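Local coordinates for protein cellulase (Xanthomonas axonopodis pv. citri, PDB 4W7W) that probably hydrolyses the beta-1,4-glucosidic bonds of cellulose as a family 5 glycoside hydrolase, and binds cellopentaose, at residues L22-V27 with V292-T297; T65-F70 with Y104-L109. One frame throughout, in Å; residues are numbered along the deposited sequence.

Contact 1: L22-V27 with V292-T297; sequences LKYVGV and VWLGWT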
# COMPACT_ATOMS: atom_id res chain seq x y z
N LEU A 22 10.54 13.78 -0.04
CA LEU A 22 10.50 12.33 0.06
C LEU A 22 10.72 11.69 -1.30
O LEU A 22 10.38 12.27 -2.33
CB LEU A 22 9.17 11.86 0.64
CG LEU A 22 8.80 12.49 2.01
CD1 LEU A 22 7.42 12.07 2.47
CD2 LEU A 22 9.85 12.19 3.06
N LYS A 23 11.26 10.48 -1.30
CA LYS A 23 11.58 9.82 -2.55
C LYS A 23 10.35 9.46 -3.38
O LYS A 23 10.37 9.62 -4.59
CB LYS A 23 12.39 8.56 -2.27
CG LYS A 23 12.83 7.84 -3.53
CD LYS A 23 13.89 6.79 -3.28
CE LYS A 23 14.32 6.16 -4.59
NZ LYS A 23 15.32 5.07 -4.41
N TYR A 24 9.30 8.99 -2.73
CA TYR A 24 8.10 8.50 -3.40
C TYR A 24 6.89 9.24 -2.86
O TYR A 24 6.63 9.21 -1.66
CB TYR A 24 7.90 7.02 -3.12
CG TYR A 24 9.05 6.13 -3.48
CD1 TYR A 24 9.32 5.80 -4.80
CD2 TYR A 24 9.84 5.57 -2.49
CE1 TYR A 24 10.37 4.96 -5.13
CE2 TYR A 24 10.88 4.71 -2.82
CZ TYR A 24 11.14 4.41 -4.14
OH TYR A 24 12.15 3.56 -4.49
N VAL A 25 6.15 9.91 -3.73
CA VAL A 25 4.89 10.52 -3.33
C VAL A 25 3.86 10.25 -4.41
O VAL A 25 4.12 10.35 -5.62
CB VAL A 25 5.02 12.04 -3.06
CG1 VAL A 25 5.96 12.32 -1.91
CG2 VAL A 25 5.44 12.81 -4.29
N GLY A 26 2.66 9.92 -3.99
CA GLY A 26 1.61 9.66 -4.95
C GLY A 26 0.32 9.19 -4.37
O GLY A 26 -0.08 9.58 -3.25
N VAL A 27 -0.38 8.39 -5.16
CA VAL A 27 -1.73 7.97 -4.85
C VAL A 27 -1.95 6.50 -5.15
O VAL A 27 -1.26 5.91 -5.97
CB VAL A 27 -2.79 8.81 -5.62
CG1 VAL A 27 -2.70 10.30 -5.31
CG2 VAL A 27 -2.73 8.58 -7.11
N VAL A 292 14.01 8.61 7.52
CA VAL A 292 13.41 7.28 7.62
C VAL A 292 12.16 7.11 6.76
O VAL A 292 11.87 5.98 6.38
CB VAL A 292 13.11 6.85 9.08
CG1 VAL A 292 14.40 6.74 9.89
CG2 VAL A 292 12.14 7.80 9.76
N TRP A 293 11.42 8.18 6.46
CA TRP A 293 10.26 8.05 5.57
C TRP A 293 10.68 8.08 4.12
O TRP A 293 11.21 9.09 3.65
CB TRP A 293 9.25 9.15 5.83
CG TRP A 293 8.49 8.92 7.10
CD1 TRP A 293 8.74 9.48 8.33
CD2 TRP A 293 7.40 8.02 7.29
NE1 TRP A 293 7.86 9.00 9.25
CE2 TRP A 293 7.03 8.09 8.65
CE3 TRP A 293 6.69 7.15 6.45
CZ2 TRP A 293 5.97 7.36 9.18
CZ3 TRP A 293 5.66 6.39 6.98
CH2 TRP A 293 5.31 6.50 8.34
N LEU A 294 10.43 6.99 3.41
CA LEU A 294 10.66 6.94 1.96
C LEU A 294 9.58 7.64 1.18
O LEU A 294 9.83 8.10 0.05
CB LEU A 294 10.70 5.53 1.45
CG LEU A 294 11.95 4.75 1.72
CD1 LEU A 294 11.82 3.36 1.10
CD2 LEU A 294 13.18 5.45 1.15
N GLY A 295 8.36 7.65 1.71
CA GLY A 295 7.27 8.27 0.98
C GLY A 295 5.93 7.78 1.42
O GLY A 295 5.79 7.15 2.48
N TRP A 296 4.94 8.10 0.60
CA TRP A 296 3.56 7.89 0.92
C TRP A 296 2.73 7.81 -0.34
O TRP A 296 3.08 8.36 -1.38
CB TRP A 296 3.01 9.01 1.81
CG TRP A 296 3.25 10.44 1.41
CD1 TRP A 296 4.13 11.26 2.03
CD2 TRP A 296 2.59 11.24 0.39
NE1 TRP A 296 4.10 12.50 1.48
CE2 TRP A 296 3.15 12.53 0.48
CE3 TRP A 296 1.57 11.01 -0.54
CZ2 TRP A 296 2.75 13.57 -0.35
CZ3 TRP A 296 1.18 12.07 -1.37
CH2 TRP A 296 1.77 13.32 -1.27
N THR A 297 1.59 7.13 -0.20
CA THR A 297 0.56 7.09 -1.23
C THR A 297 -0.80 7.29 -0.57
O THR A 297 -1.24 6.51 0.26
CB THR A 297 0.58 5.79 -2.07
OG1 THR A 297 0.75 4.62 -1.25
CG2 THR A 297 1.71 5.80 -3.07
O HOH W 1 12.55 9.86 1.35
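Tyr-24 lies beside Gly-295 where residues 24-27 and 293-297 run parallel, their axes 4.7 Å apart at closest approach and their N-to-C directions 11° apart. Three parallel bridges set the register: Tyr-24 with Gly-295, Val-25 with Trp-296 and Gly-26 with Thr-297. Tyr-24 N donates to Leu-294 O (3.0 Å) in the carbonyl plane. A bond from Trp-296 N to Tyr-24 O is less certain, because that oxygen sits too close to a neighbouring atom in the model, and the one from Gly-26 N to Trp-296 O is weak. Just before strand 24-27, a water accepts from Lys-23 N (3.0 Å) and donates to Trp-293 O (2.8 Å), bridging the two segments.

On the face carrying Val-25 and Trp-296, the indole of Trp-296 is the largest contributor. Its CG sits between the backbone N and the carbonyl carbon (chi1 49°), which lays the ring back across the neighbouring strand. Val-25 CB stands 3.9 Å from the centroid of the six-membered ring of Trp-296, only 12° off its normal, a CH-pi contact over the face. Leu-22 extends this patch: its CD1 comes to 3.4 Å from Trp-296 CD1, the two side chains crossing at about a right angle, while its other methyl, CD2, lies against Trp-293 O, 3.4 Å away. Met-286 of helix 273-288 touches both Leu-22 and Trp-296. The opposite face carries Tyr-24 and Thr-297. Leu-294 lies alongside Tyr-24, its CB 4.0 Å from Tyr-24 CD2 and the two side chains pointing the same way, and Thr-297 OG1 is hydrogen-bonded to Gly-265 O on the next strand. Strand 24-29 is the first of eight and 293-301 the last, so this pairing is the seam that closes the parallel (beta/alpha)8, or TIM, barrel.

Contact 2: T65-F70 with Y104-L109; sequences TIRLPF and YLILDL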
# COMPACT_ATOMS: atom_id res chain seq x y z
N THR A 65 4.64 8.25 -7.88
CA THR A 65 4.39 6.89 -7.40
C THR A 65 2.91 6.59 -7.45
O THR A 65 2.08 7.39 -7.01
CB THR A 65 4.90 6.72 -5.96
OG1 THR A 65 6.30 7.02 -5.93
CG2 THR A 65 4.73 5.30 -5.46
N ILE A 66 2.59 5.41 -7.98
CA ILE A 66 1.23 4.90 -8.00
C ILE A 66 1.20 3.58 -7.25
O ILE A 66 1.98 2.67 -7.57
CB ILE A 66 0.75 4.69 -9.43
CG1 ILE A 66 0.70 6.01 -10.21
CG2 ILE A 66 -0.59 3.96 -9.46
CD1 ILE A 66 -0.23 7.06 -9.67
N ARG A 67 0.32 3.48 -6.25
CA ARG A 67 0.03 2.18 -5.63
C ARG A 67 -1.17 1.58 -6.33
O ARG A 67 -2.19 2.26 -6.49
CB ARG A 67 -0.18 2.34 -4.12
CG ARG A 67 -0.43 1.03 -3.38
CD ARG A 67 -0.28 1.23 -1.89
NE ARG A 67 -0.47 0.04 -1.06
CZ ARG A 67 -1.58 -0.26 -0.39
NH1 ARG A 67 -2.70 0.41 -0.55
NH2 ARG A 67 -1.54 -1.26 0.47
N LEU A 68 -1.02 0.34 -6.78
CA LEU A 68 -2.00 -0.35 -7.60
C LEU A 68 -2.53 -1.59 -6.87
O LEU A 68 -1.92 -2.66 -6.93
CB LEU A 68 -1.39 -0.75 -8.93
CG LEU A 68 -2.35 -1.39 -9.92
CD1 LEU A 68 -3.30 -0.35 -10.49
CD2 LEU A 68 -1.59 -2.10 -11.04
N PRO A 69 -3.66 -1.44 -6.18
CA PRO A 69 -4.32 -2.62 -5.60
C PRO A 69 -4.78 -3.59 -6.68
O PRO A 69 -5.33 -3.17 -7.69
CB PRO A 69 -5.54 -2.02 -4.90
CG PRO A 69 -5.14 -0.60 -4.59
CD PRO A 69 -4.32 -0.19 -5.78
N PHE A 70 -4.59 -4.88 -6.43
CA PHE A 70 -5.21 -5.92 -7.23
C PHE A 70 -5.37 -7.15 -6.35
O PHE A 70 -4.82 -7.21 -5.24
CB PHE A 70 -4.40 -6.24 -8.50
CG PHE A 70 -3.03 -6.75 -8.21
CD1 PHE A 70 -2.01 -5.86 -8.04
CD2 PHE A 70 -2.78 -8.10 -8.08
CE1 PHE A 70 -0.73 -6.27 -7.77
CE2 PHE A 70 -1.50 -8.54 -7.77
CZ PHE A 70 -0.47 -7.62 -7.63
N TYR A 104 6.95 5.27 -10.40
CA TYR A 104 7.07 3.95 -9.80
C TYR A 104 5.69 3.34 -9.62
O TYR A 104 4.72 4.06 -9.42
CB TYR A 104 7.75 4.06 -8.44
CG TYR A 104 9.16 4.57 -8.51
CD1 TYR A 104 10.24 3.70 -8.71
CD2 TYR A 104 9.43 5.93 -8.41
CE1 TYR A 104 11.54 4.17 -8.79
CE2 TYR A 104 10.74 6.40 -8.47
CZ TYR A 104 11.78 5.52 -8.66
OH TYR A 104 13.09 5.96 -8.73
N LEU A 105 5.62 2.01 -9.69
CA LEU A 105 4.38 1.28 -9.53
C LEU A 105 4.53 0.30 -8.40
O LEU A 105 5.34 -0.63 -8.47
CB LEU A 105 4.04 0.56 -10.83
CG LEU A 105 2.66 -0.10 -10.85
CD1 LEU A 105 1.54 0.93 -10.86
CD2 LEU A 105 2.52 -1.05 -12.04
N ILE A 106 3.75 0.50 -7.34
CA ILE A 106 3.67 -0.46 -6.24
C ILE A 106 2.60 -1.49 -6.57
O ILE A 106 1.42 -1.15 -6.71
CB ILE A 106 3.36 0.19 -4.89
CG1 ILE A 106 4.41 1.23 -4.51
CG2 ILE A 106 3.21 -0.87 -3.82
CD1 ILE A 106 3.95 2.18 -3.42
N LEU A 107 3.02 -2.74 -6.68
CA LEU A 107 2.08 -3.85 -6.85
C LEU A 107 1.55 -4.20 -5.48
O LEU A 107 2.28 -4.78 -4.66
CB LEU A 107 2.80 -5.04 -7.48
CG LEU A 107 3.40 -4.78 -8.85
CD1 LEU A 107 4.03 -6.06 -9.39
CD2 LEU A 107 2.39 -4.20 -9.82
N ASP A 108 0.31 -3.81 -5.20
CA ASP A 108 -0.32 -4.04 -3.88
C ASP A 108 -1.24 -5.24 -3.96
O ASP A 108 -2.32 -5.17 -4.52
CB ASP A 108 -1.10 -2.79 -3.46
CG ASP A 108 -2.18 -3.05 -2.44
OD1 ASP A 108 -2.09 -4.01 -1.66
OD2 ASP A 108 -3.15 -2.23 -2.48
N LEU A 109 -0.76 -6.36 -3.41
CA LEU A 109 -1.58 -7.57 -3.28
C LEU A 109 -2.61 -7.28 -2.18
O LEU A 109 -2.30 -7.33 -0.99
CB LEU A 109 -0.72 -8.77 -2.93
CG LEU A 109 -1.43 -10.12 -3.10
CD1 LEU A 109 -1.60 -10.47 -4.56
CD2 LEU A 109 -0.64 -11.20 -2.39
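Ile-66 N and Tyr-104 O (2.9 Å) begin a ladder of five backbone hydrogen bonds between the parallel strands 65-70 and 104-109, whose axes approach to 4.7 Å and cross at -22°. These are the second and third strands of the TIM barrel, joined by a right-handed beta-alpha-beta crossover through helix 85-100. In four of the bonds the donor lies near the line of the acceptor carbonyl; in the fifth, Asp-108 N comes to Leu-68 O from well above the carbonyl plane.

On the outward face, Phe-70 leans across to the second strand. A chi1 of 62° tucks its ring back over its own backbone, bringing CE1 to 3.7 Å from Leu-107 CB at the ring edge and CE2 to 3.7 Å from Leu-109 CD1. Further back, Leu-105 CD1 fits against Ile-66 CG2 and Leu-68 CB. Toward the barrel interior, Ile-106 CD1 meets Thr-65 CG2 at 3.8 Å.

The extended chain of Arg-67 carries its guanidinium over Asp-108. Its NH2 forms a salt bridge with Glu-222 and a hydrogen bond with Asn-153, its NH1 a salt bridge with Glu-266 and a hydrogen bond with Asn-28, while Asp-108 OD2 is hydrogen-bonded to His-110 ND1. The carboxylate stacks on the guanidinium with the planes 13° apart; Asp-108 OD2 is 3.3 Å from Arg-67 NH1, a salt bridge of charge alone, with no N-H aimed at the oxygen.

How the contacts relate
Contact 1 joins the last strand of the barrel to the first, and contact 2 joins the second to the third, so four successive strands around the closed sheet are covered; the centres are 13 Å apart. Strands 24-29 and 65-70 connect them directly: Val-27 O lies 2.9 Å from Arg-67 N, and Val-27 N lies 3.2 Å from Thr-65 O, both probable hydrogen bonds. Inside, Tyr-24 CE1 packs 3.5 Å from Tyr-104 CD2, their rings edge-to-face. Contact 2 lies nearer to bound sugar: the Pro-69 side chain is about 6 Å from a glucose unit, whereas the Thr-297 side chain is about 13 Å from a glucose unit. His-110, which follows 104-109, is among the residues of a glycan pocket.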